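Local coordinates for protein-L-isoaspartate O-methyltransferase beta-aspartate methyltransferase (Plasmodium falciparum, PDB 2PBF) that probably repairs damaged proteins by transferring a methyl group from S-adenosyl-L-methionine to the carboxylate of L-isoaspartyl residues, at residues G187-P192 against Y202-K207; P80-I85 against L162-H167; N10-L15 against Q36-K41; G40-E45 against E127-D132. One frame throughout, in Å; residues are numbered along the deposited sequence.

Overall arrangement
Interactions 1 and 2 sit side by side in the seven-stranded mixed sheet, their centres about 12 Å apart. Strand 163-168, paired with 83-87 in interaction 2, has strand 187-195 of interaction 1 as its other neighbour. Interactions 3 and 4 lie where the loop after helix 28-35 meets helix 12-21 and helix 119-132; about 11 Å apart between centres, they share G40 and K41. The centres of the two groups are about 24 to 29 Å apart. Along the chain interaction 3 closes before 2 and 2 before 1, while 4 alternates with 2. Both groups approach the bound S-adenosyl-L-homocysteine: the side chain of H167 to about 4 Å, that of R39 to about 6 Å.

Interaction 1: residues G187-P192 against Y202-K207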
loop_
_atom_site.group_PDB
_atom_site.type_symbol
_atom_site.label_atom_id
_atom_site.label_comp_id
_atom_site.label_asym_id
_atom_site.label_seq_id
_atom_site.Cartn_x
_atom_site.Cartn_y
_atom_site.Cartn_z
ATOM N N GLY A 187 0.033 2.364 15.851
ATOM C CA GLY A 187 0.072 2.181 14.404
ATOM C C GLY A 187 0.190 0.705 14.065
ATOM O O GLY A 187 0.683 -0.099 14.907
ATOM N N LYS A 188 -0.278 0.345 12.860
ATOM C CA LYS A 188 -0.075 -0.988 12.270
ATOM C C LYS A 188 0.823 -0.989 11.030
ATOM O O LYS A 188 0.710 -0.108 10.167
ATOM C CB LYS A 188 -1.417 -1.652 11.946
ATOM C CG LYS A 188 -1.988 -2.399 13.133
ATOM C CD LYS A 188 -3.479 -2.553 13.101
ATOM C CE LYS A 188 -3.903 -3.280 14.384
ATOM N NZ LYS A 188 -5.310 -3.749 14.313
ATOM N N LEU A 189 1.692 -1.998 10.952
ATOM C CA LEU A 189 2.593 -2.238 9.818
ATOM C C LEU A 189 2.250 -3.622 9.293
ATOM O O LEU A 189 2.221 -4.593 10.056
ATOM C CB LEU A 189 4.049 -2.256 10.288
ATOM C CG LEU A 189 5.355 -1.956 9.524
ATOM C CD1 LEU A 189 6.533 -2.437 10.417
ATOM C CD2 LEU A 189 5.505 -2.526 8.120
ATOM N N ILE A 190 1.960 -3.684 8.005
ATOM C CA ILE A 190 1.671 -4.916 7.269
ATOM C C ILE A 190 2.839 -5.171 6.326
ATOM O O ILE A 190 3.159 -4.346 5.486
ATOM C CB ILE A 190 0.354 -4.765 6.446
ATOM C CG1 ILE A 190 -0.863 -4.666 7.368
ATOM C CG2 ILE A 190 0.200 -5.880 5.374
ATOM C CD1 ILE A 190 -1.106 -5.902 8.212
ATOM N N ILE A 191 3.488 -6.315 6.477
ATOM C CA ILE A 191 4.700 -6.569 5.727
ATOM C C ILE A 191 4.948 -8.062 5.522
ATOM O O ILE A 191 4.799 -8.836 6.455
ATOM C CB ILE A 191 5.937 -5.895 6.433
ATOM C CG1 ILE A 191 7.238 -6.240 5.715
ATOM C CG2 ILE A 191 5.975 -6.229 7.950
ATOM C CD1 ILE A 191 8.444 -5.433 6.211
ATOM N N PRO A 192 5.312 -8.472 4.289
ATOM C CA PRO A 192 5.762 -9.869 4.138
ATOM C C PRO A 192 7.226 -10.013 4.563
ATOM O O PRO A 192 8.055 -9.217 4.155
ATOM C CB PRO A 192 5.604 -10.134 2.636
ATOM C CG PRO A 192 4.861 -8.880 2.074
ATOM C CD PRO A 192 5.305 -7.773 2.989
ATOM N N TYR A 202 3.019 -10.338 7.994
ATOM C CA TYR A 202 3.017 -9.947 9.400
ATOM C C TYR A 202 2.245 -8.662 9.644
ATOM O O TYR A 202 2.336 -7.708 8.874
ATOM C CB TYR A 202 4.458 -9.751 9.907
ATOM C CG TYR A 202 5.085 -11.007 10.433
ATOM C CD1 TYR A 202 5.733 -11.898 9.584
ATOM C CD2 TYR A 202 5.009 -11.318 11.794
ATOM C CE1 TYR A 202 6.295 -13.059 10.067
ATOM C CE2 TYR A 202 5.559 -12.473 12.301
ATOM C CZ TYR A 202 6.204 -13.346 11.442
ATOM O OH TYR A 202 6.757 -14.496 11.970
ATOM N N GLU A 203 1.482 -8.644 10.719
ATOM C CA GLU A 203 0.932 -7.404 11.244
ATOM C C GLU A 203 1.664 -7.002 12.534
ATOM O O GLU A 203 1.570 -7.672 13.570
ATOM C CB GLU A 203 -0.570 -7.526 11.469
ATOM C CG GLU A 203 -1.199 -6.279 12.045
ATOM C CD GLU A 203 -2.676 -6.451 12.241
ATOM O OE1 GLU A 203 -3.392 -6.660 11.231
ATOM O OE2 GLU A 203 -3.117 -6.389 13.413
ATOM N N ILE A 204 2.401 -5.905 12.446
ATOM C CA ILE A 204 3.164 -5.400 13.553
ATOM C C ILE A 204 2.502 -4.139 14.129
ATOM O O ILE A 204 2.131 -3.227 13.384
ATOM C CB ILE A 204 4.603 -5.168 13.117
ATOM C CG1 ILE A 204 5.183 -6.500 12.597
ATOM C CG2 ILE A 204 5.409 -4.616 14.269
ATOM C CD1 ILE A 204 6.240 -6.377 11.565
ATOM N N THR A 205 2.337 -4.116 15.452
ATOM C CA THR A 205 1.705 -2.999 16.169
ATOM C C THR A 205 2.649 -2.455 17.246
ATOM O O THR A 205 3.514 -3.175 17.722
ATOM C CB THR A 205 0.386 -3.444 16.812
ATOM O OG1 THR A 205 -0.364 -4.227 15.868
ATOM C CG2 THR A 205 -0.456 -2.240 17.241
ATOM N N LYS A 206 2.504 -1.180 17.606
ATOM C CA LYS A 206 3.255 -0.594 18.729
ATOM C C LYS A 206 2.282 -0.302 19.870
ATOM O O LYS A 206 1.228 0.307 19.646
ATOM C CB LYS A 206 3.966 0.689 18.286
ATOM C CG LYS A 206 5.069 1.176 19.220
ATOM C CD LYS A 206 6.036 2.160 18.508
ATOM C CE LYS A 206 7.091 1.433 17.689
ATOM N NZ LYS A 206 7.982 2.387 16.978
ATOM N N LYS A 207 2.611 -0.756 21.080
ATOM C CA LYS A 207 1.732 -0.514 22.244
ATOM C C LYS A 207 2.433 0.097 23.473
ATOM O O LYS A 207 1.784 0.587 24.409
ATOM C CB LYS A 207 0.863 -1.735 22.581
ATOM C CG LYS A 207 -0.205 -2.036 21.521
ATOM C CD LYS A 207 -1.590 -2.303 22.130
ATOM C CE LYS A 207 -1.661 -3.648 22.895
ATOM N NZ LYS A 207 -3.048 -4.000 23.327
HETATM O O HOH W 1 -5.641 -5.331 11.512
#
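Strands 187-192 and 202-205 pair as the two arms of an antiparallel hairpin near one side of the central sheet, running at 157° to each other. L189 and I204 form one hydrogen-bonded pair: L189 N gives to I204 O, and I204 N returns a nearly straight bond of 2.7 Å to L189 O, at an N-H...O angle of 172°. I191 and Y202 form the next such pair, with Y202 N 2.8 Å from I191 O. The ladder ends where the strand gives way to loop after T205, and K206 N makes a weak bond to G187 O.

This hairpin belongs to the antiparallel end of a Rossmann-like methyltransferase sheet, where strand 198-205 lies between 187-195 and 212-219. On the face carrying L189, I191, Y202 and I204 the side chains meet through apolar atoms, and Y202 OH goes out to E195. I191 CG2 touches I204 CD1 at 3.6 Å, while L189 and I204 run side by side with their CB atoms 4.1 Å apart.

The other face, with K188, I190, E203 and T205, is mixed. I190 CD1 rests against E203 CB at 3.7 Å. With CG anti to its backbone N (chi1 179°) and the chain extended beyond, E203 crosses the lysine chain, and its OE2 makes a long salt bridge of 3.5 Å to K188 NZ. A water bridges the same two side chains, accepting from K188 NZ and donating to E203 OE1 at 2.6 Å. E203 OE1 also pairs with R73 of helix 64-74, so the carboxylate is shared between two positive charges.

Interaction 2: residues P80-I85 against L162-H167; sequences PGSRAI and LFDAIH
R83 CG is anti to the carbonyl carbon (chi1 -51°) and the chain bends at chi3, which places NE; the guanidinium lies across F163, whose own CG is also anti to its carbonyl carbon. The ring is thus held between two side chains. R83 NH1 lies 3.6 Å above one face, offset toward the rim, and R83 CZ makes an off-centre cation-pi contact. I85 CG2 presses on the opposite face in a CH-pi contact, 3.9 Å from the ring centroid. The guanidinium and ring planes are 30° apart. R83 NH1 also gives to L162 O at 2.9 Å; the acceptor lies in the guanidinium plane, but the donor stands above the carbonyl plane. A second acceptor for NH1 is L160 O, just before this segment.

Beyond these side chains, strands 83-85 and 165-167 run parallel in the middle of the Rossmann-like sheet, neighbours in its 3-2-1-4-5 order. A165 N gives to R83 O at 3.2 Å. I85 sits between two residues of the partner strand: I85 N takes A165 O as acceptor, and I85 O receives H167 N at 2.9 Å with an N-H...O angle of 172°. A84 and A165 meet through their CB atoms on one face, while on the other I85 CG2 packs 3.7 Å from I166 CG1.

Where the chain turns at D164, OD2 takes R83 N at 2.8 Å through its anti lone pair, with S82 OG close to the same oxygen. At the other end, the side chain of H167 comes within about 4 Å of the bound S-adenosyl-L-homocysteine and is tied through ND1 to D86.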
loop_
_atom_site.group_PDB
_atom_site.type_symbol
_atom_site.label_atom_id
_atom_site.label_comp_id
_atom_site.label_asym_id
_atom_site.label_seq_id
_atom_site.Cartn_x
_atom_site.Cartn_y
_atom_site.Cartn_z
ATOM N N PRO A 80 -9.027 9.424 8.557
ATOM C CA PRO A 80 -8.716 10.823 8.223
ATOM C C PRO A 80 -8.018 11.486 9.421
ATOM O O PRO A 80 -8.403 11.268 10.561
ATOM C CB PRO A 80 -10.082 11.451 7.983
ATOM C CG PRO A 80 -11.003 10.289 7.711
ATOM C CD PRO A 80 -10.461 9.114 8.449
ATOM N N GLY A 81 -6.977 12.255 9.165
ATOM C CA GLY A 81 -6.277 12.894 10.257
ATOM C C GLY A 81 -5.008 12.157 10.534
ATOM O O GLY A 81 -4.150 12.658 11.233
ATOM N N SER A 82 -4.873 10.965 9.958
ATOM C CA SER A 82 -3.700 10.135 10.210
ATOM C C SER A 82 -2.672 10.186 9.104
ATOM O O SER A 82 -2.879 10.849 8.074
ATOM C CB SER A 82 -4.120 8.694 10.494
ATOM O OG SER A 82 -4.447 8.558 11.878
ATOM N N ARG A 83 -1.555 9.493 9.332
ATOM C CA ARG A 83 -0.429 9.446 8.410
ATOM C C ARG A 83 -0.146 7.993 8.006
ATOM O O ARG A 83 0.045 7.126 8.865
ATOM C CB ARG A 83 0.811 10.068 9.044
ATOM C CG ARG A 83 0.574 11.454 9.639
ATOM C CD ARG A 83 1.870 12.095 10.098
ATOM N NE ARG A 83 2.649 12.692 9.004
ATOM C CZ ARG A 83 3.910 12.384 8.716
ATOM N NH1 ARG A 83 4.565 11.458 9.429
ATOM N NH2 ARG A 83 4.514 12.992 7.710
ATOM N N ALA A 84 -0.121 7.757 6.699
ATOM C CA ALA A 84 0.113 6.425 6.098
ATOM C C ALA A 84 1.288 6.486 5.116
ATOM O O ALA A 84 1.547 7.518 4.492
ATOM C CB ALA A 84 -1.142 5.948 5.370
ATOM N N ILE A 85 2.020 5.383 5.006
ATOM C CA ILE A 85 3.092 5.261 4.025
ATOM C C ILE A 85 2.945 3.916 3.311
ATOM O O ILE A 85 2.694 2.884 3.945
ATOM C CB ILE A 85 4.527 5.497 4.643
ATOM C CG1 ILE A 85 5.630 5.305 3.595
ATOM C CG2 ILE A 85 4.767 4.638 5.921
ATOM C CD1 ILE A 85 7.000 5.827 4.072
ATOM N N LEU A 162 6.220 9.990 12.048
ATOM C CA LEU A 162 5.652 8.733 12.478
ATOM C C LEU A 162 4.356 8.450 11.717
ATOM O O LEU A 162 3.652 9.386 11.299
ATOM C CB LEU A 162 5.387 8.768 13.982
ATOM C CG LEU A 162 6.616 8.966 14.874
ATOM C CD1 LEU A 162 6.199 9.284 16.306
ATOM C CD2 LEU A 162 7.458 7.725 14.841
ATOM N N PHE A 163 4.057 7.160 11.537
ATOM C CA PHE A 163 2.947 6.747 10.688
ATOM C C PHE A 163 1.982 5.806 11.382
ATOM O O PHE A 163 2.370 4.827 12.000
ATOM C CB PHE A 163 3.467 6.135 9.376
ATOM C CG PHE A 163 4.104 7.142 8.467
ATOM C CD1 PHE A 163 3.339 7.840 7.525
ATOM C CD2 PHE A 163 5.457 7.429 8.571
ATOM C CE1 PHE A 163 3.929 8.787 6.701
ATOM C CE2 PHE A 163 6.063 8.373 7.753
ATOM C CZ PHE A 163 5.301 9.059 6.810
ATOM N N ASP A 164 0.708 6.118 11.267
ATOM C CA ASP A 164 -0.328 5.298 11.854
ATOM C C ASP A 164 -0.525 4.005 11.058
ATOM O O ASP A 164 -0.969 2.991 11.608
ATOM C CB ASP A 164 -1.608 6.103 11.936
ATOM C CG ASP A 164 -1.390 7.452 12.612
ATOM O OD1 ASP A 164 -1.212 7.466 13.858
ATOM O OD2 ASP A 164 -1.373 8.491 11.904
ATOM N N ALA A 165 -0.170 4.039 9.777
ATOM C CA ALA A 165 -0.315 2.878 8.894
ATOM C C ALA A 165 0.864 2.775 7.954
ATOM O O ALA A 165 1.211 3.751 7.264
ATOM C CB ALA A 165 -1.604 2.962 8.118
ATOM N N ILE A 166 1.503 1.599 7.955
ATOM C CA ILE A 166 2.610 1.320 7.048
ATOM C C ILE A 166 2.310 0.070 6.244
ATOM O O ILE A 166 2.132 -1.004 6.790
ATOM C CB ILE A 166 3.994 1.154 7.777
ATOM C CG1 ILE A 166 4.228 2.318 8.763
ATOM C CG2 ILE A 166 5.130 1.002 6.716
ATOM C CD1 ILE A 166 5.619 2.370 9.408
ATOM N N HIS A 167 2.234 0.217 4.941
ATOM C CA HIS A 167 2.006 -0.927 4.102
ATOM C C HIS A 167 3.264 -1.157 3.308
ATOM O O HIS A 167 3.852 -0.230 2.759
ATOM C CB HIS A 167 0.816 -0.712 3.187
ATOM C CG HIS A 167 0.653 -1.799 2.183
ATOM N ND1 HIS A 167 1.180 -1.719 0.914
ATOM C CD2 HIS A 167 0.073 -3.018 2.277
ATOM C CE1 HIS A 167 0.922 -2.836 0.263
ATOM N NE2 HIS A 167 0.243 -3.635 1.065
#

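Interaction 3: residues N10-L15 against Q36-K41; sequences NNHKSL and QVDRGK
The first turn of the N-terminal helix 12-21 meets the loop that follows helix 28-35, at a place where that loop makes an Asx turn and enters a short 3-10 segment. H12 carries the contact. Its CG is anti to the backbone N (chi1 -175°), and the imidazole lies over the backbone of the loop. D38 CA sits squarely above the ring: 3.6 Å from the centroid and just 4° off the normal, a CH-pi contact. The side chains of H12 and D38 run antiparallel alongside one another, and H12 CB lies 3.6 Å from D38 OD1.

The ring's NE2 is used outside this pair, in a hydrogen bond with M34 O at the end of helix 28-35. V37 O is also near, but at a poor angle, and it accepts from Y93 OH instead. H12 therefore ties the start of one helix to the end of the other while its face packs on the loop between.

Further along the helix, L15 CD2 touches the extended aliphatic chain of R39 at CD, 4.0 Å away. R39 NH1 bonds S62 O, and the R39 side chain lies about 6 Å from the bound S-adenosyl-L-homocysteine.

Both partners are braced locally. N11 is the N-cap: its OD1 accepts from S14 N at 2.7 Å, and its ND2 gives to S14 OG. In the loop, D38 OD1, which also bonds Y48 OH, accepts G40 N at 2.9 Å on its anti side, 30° out of the carboxylate plane.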
loop_
_atom_site.group_PDB
_atom_site.type_symbol
_atom_site.label_atom_id
_atom_site.label_comp_id
_atom_site.label_asym_id
_atom_site.label_seq_id
_atom_site.Cartn_x
_atom_site.Cartn_y
_atom_site.Cartn_z
ATOM N N ASN A 10 -16.051 -7.792 -18.298
ATOM C CA ASN A 10 -15.369 -7.481 -17.013
ATOM C C ASN A 10 -15.327 -6.004 -16.628
ATOM O O ASN A 10 -14.866 -5.156 -17.384
ATOM C CB ASN A 10 -13.924 -8.012 -16.966
ATOM C CG ASN A 10 -13.841 -9.511 -16.723
ATOM O OD1 ASN A 10 -14.848 -10.221 -16.739
ATOM N ND2 ASN A 10 -12.634 -9.999 -16.517
ATOM N N ASN A 11 -15.756 -5.727 -15.407
ATOM C CA ASN A 11 -15.805 -4.370 -14.906
ATOM C C ASN A 11 -15.316 -4.322 -13.464
ATOM O O ASN A 11 -15.305 -5.341 -12.753
ATOM C CB ASN A 11 -17.235 -3.844 -15.035
ATOM C CG ASN A 11 -18.168 -4.493 -14.061
ATOM O OD1 ASN A 11 -18.241 -4.084 -12.908
ATOM N ND2 ASN A 11 -18.872 -5.537 -14.503
ATOM N N HIS A 12 -14.933 -3.137 -13.012
ATOM C CA HIS A 12 -14.384 -3.006 -11.661
ATOM C C HIS A 12 -15.315 -3.427 -10.529
ATOM O O HIS A 12 -14.900 -4.081 -9.570
ATOM C CB HIS A 12 -13.900 -1.589 -11.409
ATOM C CG HIS A 12 -13.216 -1.428 -10.097
ATOM N ND1 HIS A 12 -11.989 -1.999 -9.829
ATOM C CD2 HIS A 12 -13.584 -0.769 -8.972
ATOM C CE1 HIS A 12 -11.623 -1.686 -8.600
ATOM N NE2 HIS A 12 -12.576 -0.944 -8.058
ATOM N N LYS A 13 -16.575 -3.036 -10.631
ATOM C CA LYS A 13 -17.530 -3.292 -9.564
ATOM C C LYS A 13 -17.858 -4.798 -9.425
ATOM O O LYS A 13 -18.044 -5.319 -8.321
ATOM C CB LYS A 13 -18.797 -2.455 -9.821
ATOM C CG LYS A 13 -19.920 -2.713 -8.838
ATOM C CD LYS A 13 -21.110 -1.797 -9.074
ATOM C CE LYS A 13 -22.178 -2.040 -7.991
ATOM N NZ LYS A 13 -22.591 -3.505 -7.860
ATOM N N SER A 14 -17.941 -5.486 -10.564
ATOM C CA SER A 14 -18.184 -6.905 -10.578
ATOM C C SER A 14 -16.984 -7.678 -10.029
ATOM O O SER A 14 -17.147 -8.700 -9.368
ATOM C CB SER A 14 -18.560 -7.363 -11.980
ATOM O OG SER A 14 -19.862 -6.910 -12.349
ATOM N N LEU A 15 -15.782 -7.164 -10.261
ATOM C CA LEU A 15 -14.591 -7.713 -9.600
ATOM C C LEU A 15 -14.747 -7.691 -8.081
ATOM O O LEU A 15 -14.478 -8.673 -7.414
ATOM C CB LEU A 15 -13.314 -6.950 -10.033
ATOM C CG LEU A 15 -12.018 -7.221 -9.238
ATOM C CD1 LEU A 15 -11.636 -8.730 -9.152
ATOM C CD2 LEU A 15 -10.904 -6.404 -9.816
ATOM N N GLN A 36 -14.123 3.106 -5.152
ATOM C CA GLN A 36 -13.697 4.436 -5.565
ATOM C C GLN A 36 -12.424 4.461 -6.419
ATOM O O GLN A 36 -12.106 5.491 -7.041
ATOM C CB GLN A 36 -13.567 5.353 -4.337
ATOM C CG GLN A 36 -14.917 5.673 -3.679
ATOM C CD GLN A 36 -14.786 6.560 -2.453
ATOM O OE1 GLN A 36 -14.694 7.767 -2.569
ATOM N NE2 GLN A 36 -14.790 5.953 -1.270
ATOM N N VAL A 37 -11.702 3.335 -6.464
ATOM C CA VAL A 37 -10.445 3.248 -7.203
ATOM C C VAL A 37 -10.483 2.108 -8.259
ATOM O O VAL A 37 -10.217 0.941 -7.950
ATOM C CB VAL A 37 -9.202 3.084 -6.232
ATOM C CG1 VAL A 37 -7.919 3.259 -6.997
ATOM C CG2 VAL A 37 -9.258 4.099 -5.081
ATOM N N ASP A 38 -10.818 2.464 -9.497
ATOM C CA ASP A 38 -10.946 1.522 -10.588
ATOM C C ASP A 38 -9.582 0.969 -11.022
ATOM O O ASP A 38 -8.712 1.722 -11.494
ATOM C CB ASP A 38 -11.659 2.198 -11.780
ATOM C CG ASP A 38 -11.976 1.226 -12.929
ATOM O OD1 ASP A 38 -11.289 0.202 -13.094
ATOM O OD2 ASP A 38 -12.930 1.512 -13.695
ATOM N N ARG A 39 -9.424 -0.350 -10.893
ATOM C CA ARG A 39 -8.165 -1.057 -11.190
ATOM C C ARG A 39 -7.672 -0.857 -12.621
ATOM O O ARG A 39 -6.458 -0.766 -12.855
ATOM C CB ARG A 39 -8.313 -2.552 -10.870
ATOM C CG ARG A 39 -7.015 -3.359 -10.831
ATOM C CD ARG A 39 -7.282 -4.842 -10.488
ATOM N NE ARG A 39 -6.163 -5.719 -10.847
ATOM C CZ ARG A 39 -5.064 -5.905 -10.098
ATOM N NH1 ARG A 39 -4.947 -5.299 -8.929
ATOM N NH2 ARG A 39 -4.090 -6.707 -10.514
ATOM N N GLY A 40 -8.614 -0.760 -13.563
ATOM C CA GLY A 40 -8.319 -0.472 -14.979
ATOM C C GLY A 40 -7.642 0.859 -15.271
ATOM O O GLY A 40 -7.066 1.062 -16.347
ATOM N N LYS A 41 -7.690 1.771 -14.309
ATOM C CA LYS A 41 -6.954 3.037 -14.426
ATOM C C LYS A 41 -5.501 2.880 -13.938
ATOM O O LYS A 41 -4.687 3.800 -14.062
ATOM C CB LYS A 41 -7.684 4.152 -13.656
ATOM C CG LYS A 41 -9.138 4.317 -14.060
ATOM C CD LYS A 41 -9.291 5.347 -15.167
ATOM C CE LYS A 41 -10.700 5.928 -15.183
ATOM N NZ LYS A 41 -10.749 7.298 -15.796
#

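Interaction 4: residues G40-E45 against E127-D132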
loop_
_atom_site.group_PDB
_atom_site.type_symbol
_atom_site.label_atom_id
_atom_site.label_comp_id
_atom_site.label_asym_id
_atom_site.label_seq_id
_atom_site.Cartn_x
_atom_site.Cartn_y
_atom_site.Cartn_z
ATOM N N GLY A 40 -8.614 -0.760 -13.563
ATOM C CA GLY A 40 -8.319 -0.472 -14.979
ATOM C C GLY A 40 -7.642 0.859 -15.271
ATOM O O GLY A 40 -7.066 1.062 -16.347
ATOM N N LYS A 41 -7.690 1.771 -14.309
ATOM C CA LYS A 41 -6.954 3.037 -14.426
ATOM C C LYS A 41 -5.501 2.880 -13.938
ATOM O O LYS A 41 -4.687 3.800 -14.062
ATOM C CB LYS A 41 -7.684 4.152 -13.656
ATOM C CG LYS A 41 -9.138 4.317 -14.060
ATOM C CD LYS A 41 -9.291 5.347 -15.167
ATOM C CE LYS A 41 -10.700 5.928 -15.183
ATOM N NZ LYS A 41 -10.749 7.298 -15.796
ATOM N N TYR A 42 -5.195 1.699 -13.399
ATOM C CA TYR A 42 -3.898 1.397 -12.773
ATOM C C TYR A 42 -3.093 0.290 -13.461
ATOM O O TYR A 42 -1.869 0.157 -13.264
ATOM C CB TYR A 42 -4.077 1.152 -11.263
ATOM C CG TYR A 42 -4.433 2.456 -10.612
ATOM C CD1 TYR A 42 -3.441 3.290 -10.085
ATOM C CD2 TYR A 42 -5.746 2.907 -10.609
ATOM C CE1 TYR A 42 -3.770 4.536 -9.532
ATOM C CE2 TYR A 42 -6.085 4.139 -10.078
ATOM C CZ TYR A 42 -5.100 4.942 -9.538
ATOM O OH TYR A 42 -5.463 6.145 -9.001
ATOM N N ILE A 43 -3.793 -0.486 -14.268
ATOM C CA ILE A 43 -3.186 -1.482 -15.136
ATOM C C ILE A 43 -4.047 -1.663 -16.385
ATOM O O ILE A 43 -5.271 -1.735 -16.295
ATOM C CB ILE A 43 -2.947 -2.842 -14.421
ATOM C CG1 ILE A 43 -2.050 -3.751 -15.282
ATOM C CG2 ILE A 43 -4.249 -3.527 -14.065
ATOM C CD1 ILE A 43 -0.589 -3.557 -15.054
ATOM N N LYS A 44 -3.395 -1.722 -17.541
ATOM C CA LYS A 44 -4.094 -1.899 -18.820
ATOM C C LYS A 44 -4.484 -3.359 -19.135
ATOM O O LYS A 44 -5.622 -3.616 -19.528
ATOM C CB LYS A 44 -3.253 -1.311 -19.965
ATOM C CG LYS A 44 -3.795 -0.002 -20.561
ATOM C CD LYS A 44 -3.511 1.192 -19.647
ATOM C CE LYS A 44 -3.869 2.519 -20.312
ATOM N NZ LYS A 44 -2.683 3.428 -20.298
ATOM N N GLU A 45 -3.555 -4.304 -18.969
ATOM C CA GLU A 45 -3.834 -5.690 -19.332
ATOM C C GLU A 45 -4.698 -6.380 -18.280
ATOM O O GLU A 45 -4.475 -6.209 -17.073
ATOM C CB GLU A 45 -2.565 -6.510 -19.585
ATOM C CG GLU A 45 -2.872 -7.788 -20.405
ATOM C CD GLU A 45 -1.932 -8.981 -20.150
ATOM O OE1 GLU A 45 -2.116 -10.027 -20.843
ATOM O OE2 GLU A 45 -1.018 -8.877 -19.289
ATOM N N GLU A 127 1.326 8.709 -13.758
ATOM C CA GLU A 127 0.491 8.776 -14.958
ATOM C C GLU A 127 -0.902 8.187 -14.722
ATOM O O GLU A 127 -1.881 8.691 -15.222
ATOM C CB GLU A 127 1.176 8.057 -16.127
ATOM C CG GLU A 127 1.862 8.991 -17.101
ATOM C CD GLU A 127 0.867 9.835 -17.914
ATOM O OE1 GLU A 127 0.638 11.012 -17.550
ATOM O OE2 GLU A 127 0.305 9.318 -18.910
ATOM N N ASN A 128 -0.948 7.090 -13.970
ATOM C CA ASN A 128 -2.176 6.432 -13.557
ATOM C C ASN A 128 -3.028 7.388 -12.761
ATOM O O ASN A 128 -4.233 7.457 -12.955
ATOM C CB ASN A 128 -1.833 5.219 -12.676
ATOM C CG ASN A 128 -1.227 4.055 -13.454
ATOM O OD1 ASN A 128 -1.233 4.014 -14.691
ATOM N ND2 ASN A 128 -0.713 3.091 -12.721
ATOM N N ILE A 129 -2.396 8.128 -11.852
ATOM C CA ILE A 129 -3.127 9.017 -10.948
ATOM C C ILE A 129 -3.642 10.250 -11.680
ATOM O O ILE A 129 -4.781 10.674 -11.457
ATOM C CB ILE A 129 -2.308 9.382 -9.681
ATOM C CG1 ILE A 129 -1.957 8.098 -8.902
ATOM C CG2 ILE A 129 -3.117 10.365 -8.813
ATOM C CD1 ILE A 129 -0.712 8.168 -8.039
ATOM N N LYS A 130 -2.822 10.792 -12.579
ATOM C CA LYS A 130 -3.268 11.856 -13.473
ATOM C C LYS A 130 -4.564 11.471 -14.196
ATOM O O LYS A 130 -5.514 12.243 -14.184
ATOM C CB LYS A 130 -2.182 12.260 -14.484
ATOM C CG LYS A 130 -0.907 12.839 -13.869
ATOM C CD LYS A 130 -0.278 13.976 -14.719
ATOM C CE LYS A 130 0.688 14.831 -13.868
ATOM N NZ LYS A 130 1.557 15.776 -14.666
ATOM N N ARG A 131 -4.619 10.285 -14.796
ATOM C CA ARG A 131 -5.821 9.872 -15.546
ATOM C C ARG A 131 -7.007 9.534 -14.656
ATOM O O ARG A 131 -8.166 9.705 -15.076
ATOM C CB ARG A 131 -5.518 8.743 -16.542
ATOM C CG ARG A 131 -5.995 7.323 -16.191
ATOM C CD ARG A 131 -5.844 6.377 -17.426
ATOM N NE ARG A 131 -4.508 6.513 -18.024
ATOM C CZ ARG A 131 -3.431 5.834 -17.634
ATOM N NH1 ARG A 131 -3.529 4.941 -16.658
ATOM N NH2 ARG A 131 -2.252 6.052 -18.218
ATOM N N ASP A 132 -6.727 9.082 -13.432
ATOM C CA ASP A 132 -7.787 8.698 -12.510
ATOM C C ASP A 132 -8.280 9.875 -11.654
ATOM O O ASP A 132 -9.463 10.230 -11.695
ATOM C CB ASP A 132 -7.330 7.538 -11.623
ATOM C CG ASP A 132 -8.455 6.984 -10.742
ATOM O OD1 ASP A 132 -9.636 6.930 -11.190
ATOM O OD2 ASP A 132 -8.144 6.584 -9.595
#
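Y42, on the loop between helix 28-35 and strand 53-56, lies against the last turns of helix 119-132, a helix of the Rossmann-like methyltransferase domain, and meets N128, I129 and D132. Among the polar contacts, Y42 OH gives a 2.8 Å hydrogen bond to D132 OD2, which uses its anti lone pair. That oxygen lies in the plane of the ring, at its edge, and the carboxylate is turned 88° to the ring. R131 NH1 makes a weak bond to K41 O. Within the helix, R131 NH1 also gives to N128 OD1 at 3.2 Å. The amide of N128 gives its ND2 to S91 O.

Apolar contact comes from carbon alongside these groups: N128 CB is 3.6 Å from Y42 CD1, I129 CG1 meets the ring edge at CE1, and K41 CD touches R131 CG at 4.0 Å.

Two like charges also meet: K44 and R131 come together tip to tip, probably at some electrostatic cost, with K44 NZ over one guanidinium face and 3.4 Å from R131 NH2.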